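Local coordinates for protein Nrps/pks (PDB 4OPE) that probably catalyses decarboxylative chain extension as a ketosynthase domain of the AT-less hybrid NRPS/PKS that makes oxazolomycin, at residues Asp319-Phe330 and Asn383-Phe393; Met494-Phe502 and Pro522-Ser530. All coordinates share one frame; numbering follows the deposited sequence.

Contact 1 of 2, residues Asp319-Phe330 and Asn383-Phe393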
loop_
_atom_site.group_PDB
_atom_site.type_symbol
_atom_site.label_atom_id
_atom_site.label_comp_id
_atom_site.label_asym_id
_atom_site.label_seq_id
_atom_site.Cartn_x
_atom_site.Cartn_y
_atom_site.Cartn_z
ATOM N N ASP A 319 7.693 -24.662 -5.938
ATOM C CA ASP A 319 9.036 -24.896 -5.464
ATOM C C ASP A 319 10.008 -25.100 -6.618
ATOM O O ASP A 319 11.036 -24.478 -6.650
ATOM C CB ASP A 319 9.065 -26.044 -4.458
ATOM C CG ASP A 319 8.648 -25.615 -3.019
ATOM O OD1 ASP A 319 8.285 -24.415 -2.768
ATOM O OD2 ASP A 319 8.687 -26.491 -2.126
ATOM N N PRO A 320 9.673 -25.945 -7.602
ATOM C CA PRO A 320 10.521 -26.055 -8.799
ATOM C C PRO A 320 10.631 -24.764 -9.579
ATOM O O PRO A 320 11.644 -24.526 -10.239
ATOM C CB PRO A 320 9.782 -27.075 -9.680
ATOM C CG PRO A 320 8.949 -27.856 -8.737
ATOM C CD PRO A 320 8.553 -26.900 -7.645
ATOM N N VAL A 321 9.566 -23.977 -9.572
ATOM C CA VAL A 321 9.608 -22.695 -10.251
ATOM C C VAL A 321 10.600 -21.759 -9.577
ATOM O O VAL A 321 11.318 -21.045 -10.258
ATOM C CB VAL A 321 8.205 -22.063 -10.328
ATOM C CG1 VAL A 321 8.246 -20.578 -10.681
ATOM C CG2 VAL A 321 7.380 -22.835 -11.350
ATOM N N GLU A 322 10.651 -21.770 -8.253
ATOM C CA GLU A 322 11.588 -20.915 -7.535
ATOM C C GLU A 322 13.027 -21.285 -7.888
ATOM O O GLU A 322 13.877 -20.423 -8.130
ATOM C CB GLU A 322 11.369 -21.001 -6.038
ATOM C CG GLU A 322 12.265 -20.064 -5.248
ATOM C CD GLU A 322 11.804 -19.781 -3.800
ATOM O OE1 GLU A 322 10.912 -20.496 -3.264
ATOM O OE2 GLU A 322 12.352 -18.804 -3.193
ATOM N N ILE A 323 13.291 -22.569 -7.975
ATOM C CA ILE A 323 14.625 -22.974 -8.332
ATOM C C ILE A 323 14.985 -22.573 -9.770
ATOM O O ILE A 323 16.098 -22.124 -10.058
ATOM C CB ILE A 323 14.843 -24.472 -8.100
ATOM C CG1 ILE A 323 14.555 -24.841 -6.652
ATOM C CG2 ILE A 323 16.275 -24.820 -8.396
ATOM C CD1 ILE A 323 15.383 -24.071 -5.632
ATOM N N THR A 324 14.051 -22.717 -10.675
ATOM C CA THR A 324 14.300 -22.324 -12.030
ATOM C C THR A 324 14.560 -20.837 -12.133
ATOM O O THR A 324 15.401 -20.431 -12.897
ATOM C CB THR A 324 13.084 -22.633 -12.865
ATOM O OG1 THR A 324 12.774 -24.012 -12.684
ATOM C CG2 THR A 324 13.334 -22.314 -14.326
ATOM N N GLY A 325 13.827 -20.023 -11.378
ATOM C CA GLY A 325 14.055 -18.575 -11.352
ATOM C C GLY A 325 15.477 -18.258 -10.934
ATOM O O GLY A 325 16.147 -17.437 -11.565
ATOM N N LEU A 326 15.941 -18.926 -9.883
ATOM C CA LEU A 326 17.265 -18.721 -9.370
ATOM C C LEU A 326 18.300 -19.078 -10.409
ATOM O O LEU A 326 19.206 -18.284 -10.676
ATOM C CB LEU A 326 17.492 -19.555 -8.125
ATOM C CG LEU A 326 16.793 -19.054 -6.855
ATOM C CD1 LEU A 326 16.729 -20.165 -5.851
ATOM C CD2 LEU A 326 17.528 -17.900 -6.225
ATOM N N VAL A 327 18.167 -20.250 -11.022
ATOM C CA VAL A 327 19.082 -20.661 -12.108
ATOM C C VAL A 327 19.029 -19.643 -13.221
ATOM O O VAL A 327 20.018 -19.316 -13.778
ATOM C CB VAL A 327 18.721 -22.036 -12.704
ATOM C CG1 VAL A 327 19.495 -22.294 -14.004
ATOM C CG2 VAL A 327 18.945 -23.176 -11.688
ATOM N N ARG A 328 17.883 -19.108 -13.535
ATOM C CA ARG A 328 17.830 -18.071 -14.544
ATOM C C ARG A 328 18.564 -16.816 -14.140
ATOM O O ARG A 328 19.128 -16.147 -14.988
ATOM C CB ARG A 328 16.389 -17.705 -14.892
ATOM C CG ARG A 328 15.660 -18.820 -15.605
ATOM C CD ARG A 328 14.325 -18.388 -16.207
ATOM N NE ARG A 328 14.539 -17.183 -17.014
ATOM C CZ ARG A 328 14.472 -17.134 -18.343
ATOM N NH1 ARG A 328 14.154 -18.216 -19.042
ATOM N NH2 ARG A 328 14.708 -15.980 -18.968
ATOM N N ALA A 329 18.553 -16.476 -12.861
ATOM C CA ALA A 329 19.196 -15.248 -12.442
ATOM C C ALA A 329 20.703 -15.380 -12.440
ATOM O O ALA A 329 21.415 -14.417 -12.712
ATOM C CB ALA A 329 18.699 -14.837 -11.072
ATOM N N PHE A 330 21.175 -16.584 -12.129
ATOM C CA PHE A 330 22.617 -16.916 -12.104
ATOM C C PHE A 330 23.249 -17.289 -13.452
ATOM O O PHE A 330 24.445 -17.602 -13.527
ATOM C CB PHE A 330 22.807 -18.080 -11.164
ATOM C CG PHE A 330 22.557 -17.745 -9.746
ATOM C CD1 PHE A 330 22.041 -16.509 -9.376
ATOM C CD2 PHE A 330 22.828 -18.681 -8.770
ATOM C CE1 PHE A 330 21.827 -16.221 -8.062
ATOM C CE2 PHE A 330 22.620 -18.388 -7.444
ATOM C CZ PHE A 330 22.109 -17.162 -7.087
ATOM N N ASN A 383 12.386 -32.724 -2.692
ATOM C CA ASN A 383 11.554 -32.773 -3.852
ATOM C C ASN A 383 12.439 -33.199 -4.983
ATOM O O ASN A 383 13.402 -32.510 -5.287
ATOM C CB ASN A 383 11.001 -31.399 -4.118
ATOM C CG ASN A 383 10.151 -31.331 -5.336
ATOM O OD1 ASN A 383 10.351 -32.058 -6.275
ATOM N ND2 ASN A 383 9.218 -30.393 -5.339
ATOM N N PRO A 384 12.121 -34.334 -5.616
ATOM C CA PRO A 384 12.964 -34.882 -6.669
ATOM C C PRO A 384 12.851 -34.159 -7.975
ATOM O O PRO A 384 13.697 -34.385 -8.822
ATOM C CB PRO A 384 12.440 -36.299 -6.834
ATOM C CG PRO A 384 11.025 -36.203 -6.455
ATOM C CD PRO A 384 10.925 -35.151 -5.393
ATOM N N HIS A 385 11.846 -33.296 -8.147
ATOM C CA HIS A 385 11.695 -32.554 -9.414
ATOM C C HIS A 385 12.422 -31.203 -9.462
ATOM O O HIS A 385 12.203 -30.438 -10.401
ATOM C CB HIS A 385 10.223 -32.300 -9.718
ATOM C CG HIS A 385 9.374 -33.509 -9.549
ATOM N ND1 HIS A 385 8.341 -33.575 -8.634
ATOM C CD2 HIS A 385 9.421 -34.715 -10.152
ATOM C CE1 HIS A 385 7.786 -34.773 -8.676
ATOM N NE2 HIS A 385 8.432 -35.487 -9.582
ATOM N N LEU A 386 13.243 -30.885 -8.464
ATOM C CA LEU A 386 13.957 -29.585 -8.453
ATOM C C LEU A 386 15.287 -29.669 -9.145
ATOM O O LEU A 386 15.769 -28.659 -9.700
ATOM C CB LEU A 386 14.280 -29.144 -7.043
ATOM C CG LEU A 386 13.163 -29.098 -6.027
ATOM C CD1 LEU A 386 13.790 -28.910 -4.662
ATOM C CD2 LEU A 386 12.183 -27.991 -6.377
ATOM N N ASP A 387 15.901 -30.857 -9.012
ATOM C CA ASP A 387 17.236 -31.136 -9.530
ATOM C C ASP A 387 18.291 -30.199 -8.939
ATOM O O ASP A 387 19.139 -29.674 -9.657
ATOM C CB ASP A 387 17.236 -31.058 -11.071
ATOM C CG ASP A 387 18.452 -31.751 -11.701
ATOM O OD1 ASP A 387 18.929 -32.781 -11.142
ATOM O OD2 ASP A 387 18.921 -31.248 -12.755
ATOM N N LEU A 388 18.229 -30.006 -7.620
ATOM C CA LEU A 388 19.123 -29.083 -6.910
ATOM C C LEU A 388 20.605 -29.282 -7.154
ATOM O O LEU A 388 21.383 -28.327 -7.140
ATOM C CB LEU A 388 18.923 -29.224 -5.418
ATOM C CG LEU A 388 17.859 -28.328 -4.805
ATOM C CD1 LEU A 388 17.926 -28.503 -3.301
ATOM C CD2 LEU A 388 18.045 -26.873 -5.193
ATOM N N ASP A 389 20.976 -30.533 -7.386
ATOM C CA ASP A 389 22.364 -30.965 -7.363
ATOM C C ASP A 389 23.089 -30.420 -8.573
ATOM O O ASP A 389 24.306 -30.205 -8.543
ATOM C CB ASP A 389 22.408 -32.496 -7.309
ATOM C CG ASP A 389 21.248 -33.089 -6.464
ATOM O OD1 ASP A 389 20.075 -33.023 -6.927
ATOM O OD2 ASP A 389 21.504 -33.582 -5.338
ATOM N N ALA A 390 22.313 -30.148 -9.621
ATOM C CA ALA A 390 22.785 -29.385 -10.787
ATOM C C ALA A 390 22.983 -27.881 -10.503
ATOM O O ALA A 390 23.489 -27.121 -11.347
ATOM C CB ALA A 390 21.791 -29.562 -11.922
ATOM N N THR A 391 22.559 -27.467 -9.311
ATOM C CA THR A 391 22.606 -26.078 -8.895
ATOM C C THR A 391 23.551 -25.943 -7.708
ATOM O O THR A 391 23.975 -26.948 -7.101
ATOM C CB THR A 391 21.204 -25.522 -8.504
ATOM O OG1 THR A 391 20.870 -25.889 -7.158
ATOM C CG2 THR A 391 20.146 -26.064 -9.437
ATOM N N PRO A 392 23.862 -24.693 -7.376
ATOM C CA PRO A 392 24.665 -24.381 -6.234
ATOM C C PRO A 392 23.982 -24.638 -4.887
ATOM O O PRO A 392 24.671 -24.709 -3.872
ATOM C CB PRO A 392 24.917 -22.884 -6.403
ATOM C CG PRO A 392 24.791 -22.652 -7.854
ATOM C CD PRO A 392 23.674 -23.531 -8.250
ATOM N N PHE A 393 22.667 -24.786 -4.875
ATOM C CA PHE A 393 21.906 -24.706 -3.637
ATOM C C PHE A 393 21.879 -26.010 -2.903
ATOM O O PHE A 393 21.729 -27.019 -3.492
ATOM C CB PHE A 393 20.465 -24.221 -3.915
ATOM C CG PHE A 393 20.433 -22.971 -4.741
ATOM C CD1 PHE A 393 20.786 -21.755 -4.186
ATOM C CD2 PHE A 393 20.139 -23.023 -6.079
ATOM C CE1 PHE A 393 20.815 -20.605 -4.945
ATOM C CE2 PHE A 393 20.186 -21.881 -6.851
ATOM C CZ PHE A 393 20.523 -20.664 -6.284
HETATM O O HOH W 1 8.403 -29.205 -2.640
#
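In the thiolase-type fold of the ketosynthase, helix 318-329 carries on one side the irregular segment Asn383-Phe393 that leads into the edge strand 393-395, and Leu386, Leu388, Thr391 and Phe393 meet it in turn. Leu386 serves the first turn through a single methyl: CD2 lies 3.5 Å from Pro320 N and also touches the Pro320 ring and Ile323 CG1. One step on, Ile323 CD1 meets Leu388 CD2 at 3.9 Å, the two side chains crossing at about a right angle. Thr391 OG1 sits between its backbone N and carbonyl carbon (chi1 82°), which leaves CG2 for Val327 CG2; OG1 gives to Leu388 O and accepts from Phe393 N, the latter an ST turn. At the far end Leu326 CD1 sits over one face of the Phe393 ring, 4.1 Å from its centroid, a CH-pi contact. The Phe330 ring approaches Phe393 obliquely, with planes at 35°. Polar contact is confined to the start of the helix, where a water gives to Asp319 OD2 and accepts from Asn383 ND2. Phe230 N also bonds OD2 and Gly314 N bonds OD1; these two N-H groups and the water probably favour the charged carboxylate beside an otherwise apolar seam.

Contact 2 of 2, residues Met494-Phe502 and Pro522-Ser530; sequences MAHRLAVVF and PRVLTGTAS
Two torsions lay the guanidinium of Arg497 against Ala529: CG stands beside its own backbone N (chi1 -57°), and the chain bends at chi2 (-86°). Ala529 CB lies over one face of the group, offset toward the rim, 4.0 Å from Arg497 NH2. NE and NH2 both grip Met494 O side-on, in the guanidinium plane, NE at 2.7 Å and nearly in line with the carbonyl. Trp548 of helix 541-550 adds a hydrogen bond through its O and a cation-pi contact. Arg523, at the other end, bends at chi3 and brings its guanidinium edge to Val501 O; NH2 donates in the carbonyl plane, on a lone pair, at 3.2 Å, while NE adds a weak bond. The same NH2 forms a salt bridge with Asp507 of helix 505-516.

Between these arginines, strands 496-502 and 524-528, linked through helix 505-516, run antiparallel as the middle and one outer strand of a three-stranded sheet completed by strand 449-455; the middle strand falls largely in the ketoacyl-synthetase C-terminal extension. Arg497 with Gly527 and Ala499 with Leu525 are the hydrogen-bonded pairs, the latter closed by Leu525 N to Ala499 O at 2.8 Å. Just beyond the strand, Ala529 N gives to Ala495 O in the carbonyl plane. His496, Leu498 and Val500 share a face with Val524, Thr526 and Thr528. On it, Val524 spreads its two methyls: CG1 meets Leu498 CG at 4.1 Å and CG2 meets Val500 CG2. Thr528 OG1 lies over one face of the His496 ring, offset toward the rim. Helices 458-473 and 505-516 pack on this side, Leu461 and Thr465 against Leu498 and Leu512 against Val500, whereas Val549 of helix 541-550 meets Ala499 and Leu525 from the other.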
loop_
_atom_site.group_PDB
_atom_site.type_symbol
_atom_site.label_atom_id
_atom_site.label_comp_id
_atom_site.label_asym_id
_atom_site.label_seq_id
_atom_site.Cartn_x
_atom_site.Cartn_y
_atom_site.Cartn_z
HETATM N N MSE A 494 8.601 6.468 32.287
HETATM C CA MSE A 494 7.211 6.518 32.651
HETATM C C MSE A 494 7.015 6.787 34.141
HETATM O O MSE A 494 7.957 7.051 34.895
HETATM C CB MSE A 494 6.742 5.143 32.267
HETATM C CG MSE A 494 6.829 4.843 30.768
HETATM SE SE MSE A 494 5.881 3.134 30.423
HETATM C CE MSE A 494 6.590 2.891 28.606
ATOM N N ALA A 495 5.773 6.737 34.583
ATOM C CA ALA A 495 5.413 7.255 35.895
ATOM C C ALA A 495 5.998 6.453 37.037
ATOM O O ALA A 495 6.577 7.068 37.955
ATOM C CB ALA A 495 3.903 7.325 36.033
ATOM N N HIS A 496 5.847 5.119 37.022
ATOM C CA HIS A 496 6.261 4.289 38.190
ATOM C C HIS A 496 7.696 3.855 38.072
ATOM O O HIS A 496 8.085 3.296 37.075
ATOM C CB HIS A 496 5.355 3.083 38.377
ATOM C CG HIS A 496 3.979 3.464 38.771
ATOM N ND1 HIS A 496 3.420 3.079 39.970
ATOM C CD2 HIS A 496 3.099 4.320 38.196
ATOM C CE1 HIS A 496 2.239 3.660 40.105
ATOM N NE2 HIS A 496 2.013 4.406 39.034
ATOM N N ARG A 497 8.496 4.101 39.093
ATOM C CA ARG A 497 9.950 3.992 38.963
ATOM C C ARG A 497 10.503 2.953 39.880
ATOM O O ARG A 497 10.044 2.785 41.010
ATOM C CB ARG A 497 10.609 5.338 39.279
ATOM C CG ARG A 497 10.121 6.504 38.416
ATOM C CD ARG A 497 10.917 6.553 37.147
ATOM N NE ARG A 497 10.341 7.450 36.180
ATOM C CZ ARG A 497 10.926 8.529 35.675
ATOM N NH1 ARG A 497 12.148 8.912 36.003
ATOM N NH2 ARG A 497 10.269 9.219 34.782
ATOM N N LEU A 498 11.508 2.261 39.381
ATOM C CA LEU A 498 12.359 1.385 40.198
ATOM C C LEU A 498 13.860 1.614 39.847
ATOM O O LEU A 498 14.189 1.846 38.709
ATOM C CB LEU A 498 11.951 -0.067 40.013
ATOM C CG LEU A 498 12.696 -1.050 40.885
ATOM C CD1 LEU A 498 11.818 -2.249 41.176
ATOM C CD2 LEU A 498 13.975 -1.533 40.243
ATOM N N ALA A 499 14.758 1.559 40.826
ATOM C CA ALA A 499 16.185 1.621 40.529
ATOM C C ALA A 499 17.026 0.807 41.474
ATOM O O ALA A 499 16.691 0.637 42.664
ATOM C CB ALA A 499 16.669 3.052 40.544
ATOM N N VAL A 500 18.134 0.317 40.947
ATOM C CA VAL A 500 19.077 -0.448 41.732
ATOM C C VAL A 500 20.467 -0.047 41.322
ATOM O O VAL A 500 20.758 0.199 40.144
ATOM C CB VAL A 500 18.956 -1.948 41.470
ATOM C CG1 VAL A 500 19.604 -2.723 42.585
ATOM C CG2 VAL A 500 17.491 -2.348 41.347
ATOM N N VAL A 501 21.333 0.030 42.313
ATOM C CA VAL A 501 22.755 0.182 42.089
ATOM C C VAL A 501 23.351 -1.189 42.100
ATOM O O VAL A 501 23.002 -1.992 42.953
ATOM C CB VAL A 501 23.398 1.012 43.172
ATOM C CG1 VAL A 501 24.828 1.314 42.766
ATOM C CG2 VAL A 501 22.604 2.293 43.338
ATOM N N PHE A 502 24.199 -1.479 41.120
ATOM C CA PHE A 502 24.688 -2.855 40.947
ATOM C C PHE A 502 26.046 -2.885 40.276
ATOM O O PHE A 502 26.417 -1.970 39.523
ATOM C CB PHE A 502 23.658 -3.745 40.202
ATOM C CG PHE A 502 23.592 -3.503 38.697
ATOM C CD1 PHE A 502 22.882 -2.436 38.171
ATOM C CD2 PHE A 502 24.269 -4.340 37.812
ATOM C CE1 PHE A 502 22.853 -2.218 36.802
ATOM C CE2 PHE A 502 24.251 -4.108 36.457
ATOM C CZ PHE A 502 23.503 -3.061 35.942
ATOM N N PRO A 522 17.994 -2.736 50.804
ATOM C CA PRO A 522 18.571 -1.382 50.781
ATOM C C PRO A 522 19.000 -0.900 49.376
ATOM O O PRO A 522 19.035 0.311 49.125
ATOM C CB PRO A 522 19.830 -1.520 51.668
ATOM C CG PRO A 522 20.059 -2.997 51.815
ATOM C CD PRO A 522 18.680 -3.601 51.779
ATOM N N ARG A 523 19.346 -1.832 48.487
ATOM C CA ARG A 523 19.771 -1.474 47.144
ATOM C C ARG A 523 18.652 -1.134 46.158
ATOM O O ARG A 523 18.952 -0.541 45.145
ATOM C CB ARG A 523 20.631 -2.559 46.523
ATOM C CG ARG A 523 21.884 -2.861 47.294
ATOM C CD ARG A 523 22.368 -4.249 46.936
ATOM N NE ARG A 523 22.739 -4.250 45.538
ATOM C CZ ARG A 523 22.802 -5.311 44.757
ATOM N NH1 ARG A 523 22.550 -6.529 45.217
ATOM N NH2 ARG A 523 23.126 -5.129 43.485
ATOM N N VAL A 524 17.397 -1.463 46.459
ATOM C CA VAL A 524 16.295 -1.151 45.571
ATOM C C VAL A 524 15.478 0.070 45.988
ATOM O O VAL A 524 14.914 0.087 47.070
ATOM C CB VAL A 524 15.346 -2.338 45.479
ATOM C CG1 VAL A 524 14.225 -2.009 44.539
ATOM C CG2 VAL A 524 16.086 -3.553 44.956
ATOM N N LEU A 525 15.389 1.083 45.132
ATOM C CA LEU A 525 14.569 2.248 45.435
ATOM C C LEU A 525 13.342 2.272 44.519
ATOM O O LEU A 525 13.412 1.858 43.390
ATOM C CB LEU A 525 15.355 3.531 45.232
ATOM C CG LEU A 525 16.788 3.603 45.763
ATOM C CD1 LEU A 525 17.472 4.907 45.339
ATOM C CD2 LEU A 525 16.812 3.446 47.271
ATOM N N THR A 526 12.219 2.769 45.012
ATOM C CA THR A 526 11.037 2.847 44.212
ATOM C C THR A 526 10.363 4.175 44.449
ATOM O O THR A 526 10.500 4.758 45.501
ATOM C CB THR A 526 10.007 1.726 44.503
ATOM O OG1 THR A 526 9.434 1.945 45.784
ATOM C CG2 THR A 526 10.628 0.359 44.468
ATOM N N GLY A 527 9.621 4.652 43.462
ATOM C CA GLY A 527 8.843 5.848 43.664
ATOM C C GLY A 527 8.009 6.164 42.464
ATOM O O GLY A 527 8.049 5.457 41.486
ATOM N N THR A 528 7.223 7.207 42.555
ATOM C CA THR A 528 6.462 7.662 41.413
ATOM C C THR A 528 7.037 8.993 41.004
ATOM O O THR A 528 7.447 9.789 41.844
ATOM C CB THR A 528 4.971 7.756 41.749
ATOM O OG1 THR A 528 4.461 6.427 41.862
ATOM C CG2 THR A 528 4.225 8.432 40.625
ATOM N N ALA A 529 7.116 9.221 39.705
ATOM C CA ALA A 529 7.732 10.441 39.240
ATOM C C ALA A 529 6.873 11.610 39.674
ATOM O O ALA A 529 5.685 11.448 39.874
ATOM C CB ALA A 529 7.871 10.432 37.727
ATOM N N SER A 530 7.490 12.774 39.812
ATOM C CA SER A 530 6.754 14.030 39.993
ATOM C C SER A 530 7.375 15.070 39.080
ATOM O O SER A 530 8.515 14.938 38.652
ATOM C CB SER A 530 6.748 14.487 41.468
ATOM O OG SER A 530 8.051 14.451 42.004
#

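In the fold
Contact 1 and contact 2 lie on opposite sides of the chain's centre, with their own centres 58 Å apart and about 39 Å between nearest atoms. Contact 1 lies beside the large mixed sheet of the ketosynthase fold, where strand 393-395 is outermost; contact 2 is part of a smaller one. Along the chain, the first contact closes before the second opens. Glu322, in segment 319-330, accepts from the backbone N of His311 and of Gly312, in an HGTGT sequence whose histidine probably belongs to the active site, as in related ketosynthases, so contact 1 is tied to that loop. Side-chain packing holds contact 1, backbone pairing contact 2, and the other chain of the assembly touches neither.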